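Long-range contact in cofilin (Streptomyces griseoflavus, PDB 5IVU), which probably binds actin, as a bacterial member of the ADF/cofilin family of actin-binding proteins: residues L58-L70 with N82-A94. Residues are numbered along the deposited sequence; the frame is centred on the assembly and turned at random.
Sequences LPEDECRWAVYDL and NKLTFVSWAPDSA
The indole of W89 is the main bump, filling a slot between L58, the type I turn P59-E62 and P91 of its own segment. Its CG lies trans to N (chi1 179°), swinging the ring off the strand toward that turn. L58 CB sits over one face, 4.0 Å from the centroid of the five-membered ring and 13° off its normal, a CH-pi contact; P91 CD lies on the opposite side, offset toward the rim. At the edge, W89 NE1 donates to P59 O at 2.7 Å, almost straight (176°) and in the ring plane, which helps fix the ring's rotation. E62 O, 3.1 Å from W89 CD1, is badly angled for the N-H. Nearby, C63 SG packs against A94 CB at 4.0 Å.

Strands 64-70 and 82-89 form an antiparallel hairpin flanked by strands 28-33 and 118-122. Beneath helices 11-21 and 96-112, W65 and F86 lie side by side, pointing the same way with planes oblique (CD1 to CZ 3.7 Å); V67 crosses F86 at about a right angle. That face is apolar. On the other, L70 N and T85 OG1 reach K83 O from opposite faces of its plane, E62 and E43 meet R64's charge, and the buried indole N-H, satisfied by a backbone carbonyl, ties the turn to the hairpin.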
loop_
_atom_site.group_PDB
_atom_site.type_symbol
_atom_site.label_atom_id
_atom_site.label_comp_id
_atom_site.label_asym_id
_atom_site.label_seq_id
_atom_site.Cartn_x
_atom_site.Cartn_y
_atom_site.Cartn_z
ATOM N N LEU A 58 -5.129 5.383 -5.683
ATOM C CA LEU A 58 -5.794 5.402 -4.384
ATOM C C LEU A 58 -7.180 5.999 -4.608
ATOM O O LEU A 58 -7.295 7.217 -4.836
ATOM C CB LEU A 58 -5.003 6.247 -3.382
ATOM C CG LEU A 58 -3.592 5.743 -3.067
ATOM C CD1 LEU A 58 -2.865 6.771 -2.220
ATOM C CD2 LEU A 58 -3.627 4.394 -2.363
ATOM N N PRO A 59 -8.240 5.156 -4.570
ATOM C CA PRO A 59 -9.549 5.734 -4.869
ATOM C C PRO A 59 -9.973 6.660 -3.747
ATOM O O PRO A 59 -9.753 6.344 -2.573
ATOM C CB PRO A 59 -10.481 4.517 -4.976
ATOM C CG PRO A 59 -9.624 3.309 -4.792
ATOM C CD PRO A 59 -8.368 3.764 -4.115
ATOM N N GLU A 60 -10.563 7.791 -4.119
ATOM C CA GLU A 60 -10.893 8.846 -3.164
ATOM C C GLU A 60 -11.965 8.474 -2.133
ATOM O O GLU A 60 -12.007 9.081 -1.063
ATOM C CB GLU A 60 -11.275 10.148 -3.892
ATOM C CG GLU A 60 -12.593 10.133 -4.651
ATOM C CD GLU A 60 -12.715 11.305 -5.618
ATOM O OE1 GLU A 60 -13.060 12.421 -5.164
ATOM O OE2 GLU A 60 -12.474 11.101 -6.834
ATOM N N ASP A 61 -12.806 7.486 -2.444
ATOM C CA ASP A 61 -13.911 7.083 -1.564
ATOM C C ASP A 61 -13.916 5.570 -1.238
ATOM O O ASP A 61 -14.970 4.998 -0.942
ATOM C CB ASP A 61 -15.244 7.523 -2.198
ATOM C CG ASP A 61 -15.502 6.879 -3.569
ATOM O OD1 ASP A 61 -14.620 6.154 -4.089
ATOM O OD2 ASP A 61 -16.601 7.103 -4.122
ATOM N N GLU A 62 -12.741 4.935 -1.300
ATOM C CA GLU A 62 -12.584 3.525 -0.944
ATOM C C GLU A 62 -11.269 3.288 -0.224
ATOM O O GLU A 62 -10.301 4.009 -0.446
ATOM C CB GLU A 62 -12.618 2.631 -2.177
ATOM C CG GLU A 62 -13.970 2.534 -2.859
ATOM C CD GLU A 62 -14.069 1.312 -3.759
ATOM O OE1 GLU A 62 -14.022 0.175 -3.236
ATOM O OE2 GLU A 62 -14.185 1.482 -4.986
ATOM N N CYS A 63 -11.252 2.280 0.648
ATOM C CA CYS A 63 -10.032 1.862 1.328
ATOM C C CYS A 63 -9.190 0.942 0.453
ATOM O O CYS A 63 -9.716 0.173 -0.359
ATOM C CB CYS A 63 -10.352 1.118 2.623
ATOM S SG CYS A 63 -11.489 1.972 3.720
ATOM N N ARG A 64 -7.878 1.039 0.637
ATOM C CA ARG A 64 -6.918 0.123 0.025
ATOM C C ARG A 64 -5.763 -0.063 0.998
ATOM O O ARG A 64 -5.612 0.710 1.950
ATOM C CB ARG A 64 -6.368 0.667 -1.316
ATOM C CG ARG A 64 -7.371 0.755 -2.453
ATOM C CD ARG A 64 -7.797 -0.608 -2.984
ATOM N NE ARG A 64 -9.257 -0.744 -3.102
ATOM C CZ ARG A 64 -10.007 -0.398 -4.153
ATOM N NH1 ARG A 64 -9.485 0.132 -5.251
ATOM N NH2 ARG A 64 -11.314 -0.579 -4.105
ATOM N N TRP A 65 -4.969 -1.100 0.755
ATOM C CA TRP A 65 -3.587 -1.142 1.230
ATOM C C TRP A 65 -2.666 -1.012 0.028
ATOM O O TRP A 65 -3.059 -1.297 -1.099
ATOM C CB TRP A 65 -3.260 -2.440 1.965
ATOM C CG TRP A 65 -4.218 -2.817 3.042
ATOM C CD1 TRP A 65 -4.284 -2.302 4.298
ATOM C CD2 TRP A 65 -5.225 -3.820 2.966
ATOM N NE1 TRP A 65 -5.284 -2.909 5.002
ATOM C CE2 TRP A 65 -5.877 -3.851 4.208
ATOM C CE3 TRP A 65 -5.640 -4.704 1.962
ATOM C CZ2 TRP A 65 -6.930 -4.728 4.486
ATOM C CZ3 TRP A 65 -6.696 -5.578 2.233
ATOM C CH2 TRP A 65 -7.325 -5.576 3.489
ATOM N N ALA A 66 -1.438 -0.578 0.274
ATOM C CA ALA A 66 -0.446 -0.528 -0.787
ATOM C C ALA A 66 0.933 -0.706 -0.227
ATOM O O ALA A 66 1.155 -0.484 0.962
ATOM C CB ALA A 66 -0.524 0.783 -1.536
ATOM N N VAL A 67 1.850 -1.117 -1.096
ATOM C CA VAL A 67 3.276 -1.053 -0.814
ATOM C C VAL A 67 3.917 -0.179 -1.890
ATOM O O VAL A 67 3.585 -0.304 -3.067
ATOM C CB VAL A 67 3.916 -2.451 -0.764
ATOM C CG1 VAL A 67 5.432 -2.350 -0.698
ATOM C CG2 VAL A 67 3.388 -3.204 0.446
ATOM N N TYR A 68 4.809 0.718 -1.463
ATOM C CA TYR A 68 5.501 1.629 -2.361
ATOM C C TYR A 68 6.994 1.558 -2.081
ATOM O O TYR A 68 7.414 1.632 -0.929
ATOM C CB TYR A 68 5.002 3.079 -2.177
ATOM C CG TYR A 68 5.399 3.960 -3.336
ATOM C CD1 TYR A 68 6.643 4.597 -3.361
ATOM C CD2 TYR A 68 4.554 4.123 -4.432
ATOM C CE1 TYR A 68 7.026 5.386 -4.438
ATOM C CE2 TYR A 68 4.925 4.910 -5.509
ATOM C CZ TYR A 68 6.165 5.535 -5.515
ATOM O OH TYR A 68 6.556 6.322 -6.574
ATOM N N ASP A 69 7.786 1.411 -3.138
ATOM C CA ASP A 69 9.235 1.366 -3.016
ATOM C C ASP A 69 9.737 2.800 -3.075
ATOM O O ASP A 69 10.069 3.317 -4.134
ATOM C CB ASP A 69 9.859 0.488 -4.109
ATOM C CG ASP A 69 11.353 0.273 -3.913
ATOM O OD1 ASP A 69 11.856 0.379 -2.760
ATOM O OD2 ASP A 69 12.043 0.017 -4.925
ATOM N N LEU A 70 9.777 3.436 -1.910
ATOM C CA LEU A 70 10.038 4.859 -1.802
ATOM C C LEU A 70 11.523 5.149 -1.879
ATOM O O LEU A 70 12.290 4.649 -1.070
ATOM C CB LEU A 70 9.483 5.380 -0.474
ATOM C CG LEU A 70 9.396 6.892 -0.289
ATOM C CD1 LEU A 70 8.275 7.482 -1.123
ATOM C CD2 LEU A 70 9.193 7.202 1.181
ATOM N N ASN A 82 16.416 3.704 -0.213
ATOM C CA ASN A 82 15.071 3.190 -0.509
ATOM C C ASN A 82 14.428 2.648 0.747
ATOM O O ASN A 82 15.113 2.081 1.608
ATOM C CB ASN A 82 15.086 2.101 -1.585
ATOM C CG ASN A 82 15.112 2.680 -2.987
ATOM O OD1 ASN A 82 16.139 3.189 -3.440
ATOM N ND2 ASN A 82 13.981 2.600 -3.684
ATOM N N LYS A 83 13.110 2.803 0.844
ATOM C CA LYS A 83 12.357 2.231 1.947
ATOM C C LYS A 83 11.027 1.673 1.463
ATOM O O LYS A 83 10.237 2.373 0.853
ATOM C CB LYS A 83 12.152 3.280 3.030
ATOM C CG LYS A 83 13.386 3.478 3.886
ATOM C CD LYS A 83 13.117 4.304 5.129
ATOM C CE LYS A 83 14.210 4.100 6.163
ATOM N NZ LYS A 83 14.040 5.011 7.331
ATOM N N LEU A 84 10.795 0.399 1.747
ATOM C CA LEU A 84 9.531 -0.246 1.436
ATOM C C LEU A 84 8.498 0.299 2.428
ATOM O O LEU A 84 8.654 0.159 3.643
ATOM C CB LEU A 84 9.655 -1.774 1.536
ATOM C CG LEU A 84 10.672 -2.399 0.559
ATOM C CD1 LEU A 84 11.198 -3.733 1.060
ATOM C CD2 LEU A 84 10.077 -2.546 -0.831
ATOM N N THR A 85 7.455 0.915 1.884
ATOM C CA THR A 85 6.475 1.663 2.642
ATOM C C THR A 85 5.093 1.025 2.525
ATOM O O THR A 85 4.564 0.909 1.429
ATOM C CB THR A 85 6.396 3.111 2.114
ATOM O OG1 THR A 85 7.707 3.693 2.096
ATOM C CG2 THR A 85 5.456 3.953 2.965
ATOM N N PHE A 86 4.534 0.596 3.657
ATOM C CA PHE A 86 3.158 0.102 3.731
ATOM C C PHE A 86 2.219 1.262 4.012
ATOM O O PHE A 86 2.505 2.101 4.860
ATOM C CB PHE A 86 3.028 -0.945 4.832
ATOM C CG PHE A 86 1.726 -1.688 4.812
ATOM C CD1 PHE A 86 1.556 -2.796 3.994
ATOM C CD2 PHE A 86 0.673 -1.288 5.617
ATOM C CE1 PHE A 86 0.359 -3.495 3.982
ATOM C CE2 PHE A 86 -0.528 -1.977 5.610
ATOM C CZ PHE A 86 -0.686 -3.085 4.790
ATOM N N VAL A 87 1.112 1.307 3.284
ATOM C CA VAL A 87 0.161 2.401 3.340
ATOM C C VAL A 87 -1.206 1.796 3.622
ATOM O O VAL A 87 -1.679 0.982 2.836
ATOM C CB VAL A 87 0.094 3.155 1.986
ATOM C CG1 VAL A 87 -1.002 4.221 1.986
ATOM C CG2 VAL A 87 1.441 3.786 1.661
ATOM N N SER A 88 -1.827 2.181 4.732
ATOM C CA SER A 88 -3.237 1.902 4.949
ATOM C C SER A 88 -4.015 3.130 4.483
ATOM O O SER A 88 -3.886 4.203 5.067
ATOM C CB SER A 88 -3.523 1.618 6.415
ATOM O OG SER A 88 -2.798 0.489 6.841
ATOM N N TRP A 89 -4.780 2.972 3.404
ATOM C CA TRP A 89 -5.572 4.055 2.848
ATOM C C TRP A 89 -6.992 3.899 3.377
ATOM O O TRP A 89 -7.647 2.888 3.137
ATOM C CB TRP A 89 -5.516 4.017 1.321
ATOM C CG TRP A 89 -6.318 5.061 0.620
ATOM C CD1 TRP A 89 -7.313 4.850 -0.283
ATOM C CD2 TRP A 89 -6.193 6.477 0.759
ATOM N NE1 TRP A 89 -7.827 6.045 -0.713
ATOM C CE2 TRP A 89 -7.154 7.063 -0.092
ATOM C CE3 TRP A 89 -5.360 7.312 1.523
ATOM C CZ2 TRP A 89 -7.303 8.443 -0.212
ATOM C CZ3 TRP A 89 -5.511 8.688 1.408
ATOM C CH2 TRP A 89 -6.475 9.239 0.541
ATOM N N ALA A 90 -7.448 4.902 4.120
ATOM C CA ALA A 90 -8.745 4.865 4.790
ATOM C C ALA A 90 -9.347 6.264 4.749
ATOM O O ALA A 90 -9.402 6.950 5.775
ATOM C CB ALA A 90 -8.578 4.372 6.224
ATOM N N PRO A 91 -9.797 6.694 3.560
ATOM C CA PRO A 91 -10.292 8.054 3.399
ATOM C C PRO A 91 -11.634 8.251 4.087
ATOM O O PRO A 91 -12.440 7.313 4.132
ATOM C CB PRO A 91 -10.431 8.195 1.875
ATOM C CG PRO A 91 -10.725 6.819 1.401
ATOM C CD PRO A 91 -9.946 5.917 2.314
ATOM N N ASP A 92 -11.865 9.467 4.583
ATOM C CA ASP A 92 -13.056 9.803 5.364
ATOM C C ASP A 92 -14.370 9.452 4.649
ATOM O O ASP A 92 -15.295 8.924 5.267
ATOM C CB ASP A 92 -13.049 11.299 5.733
ATOM C CG ASP A 92 -11.855 11.698 6.617
ATOM O OD1 ASP A 92 -11.191 10.809 7.193
ATOM O OD2 ASP A 92 -11.577 12.914 6.726
ATOM N N SER A 93 -14.431 9.716 3.345
ATOM C CA SER A 93 -15.642 9.474 2.553
ATOM C C SER A 93 -15.937 8.003 2.231
ATOM O O SER A 93 -17.002 7.706 1.691
ATOM C CB SER A 93 -15.574 10.273 1.251
ATOM O OG SER A 93 -14.409 9.936 0.528
ATOM N N ALA A 94 -15.004 7.094 2.517
ATOM C CA ALA A 94 -15.264 5.657 2.389
ATOM C C ALA A 94 -16.312 5.216 3.403
ATOM O O ALA A 94 -16.409 5.784 4.488
ATOM C CB ALA A 94 -13.984 4.858 2.582
#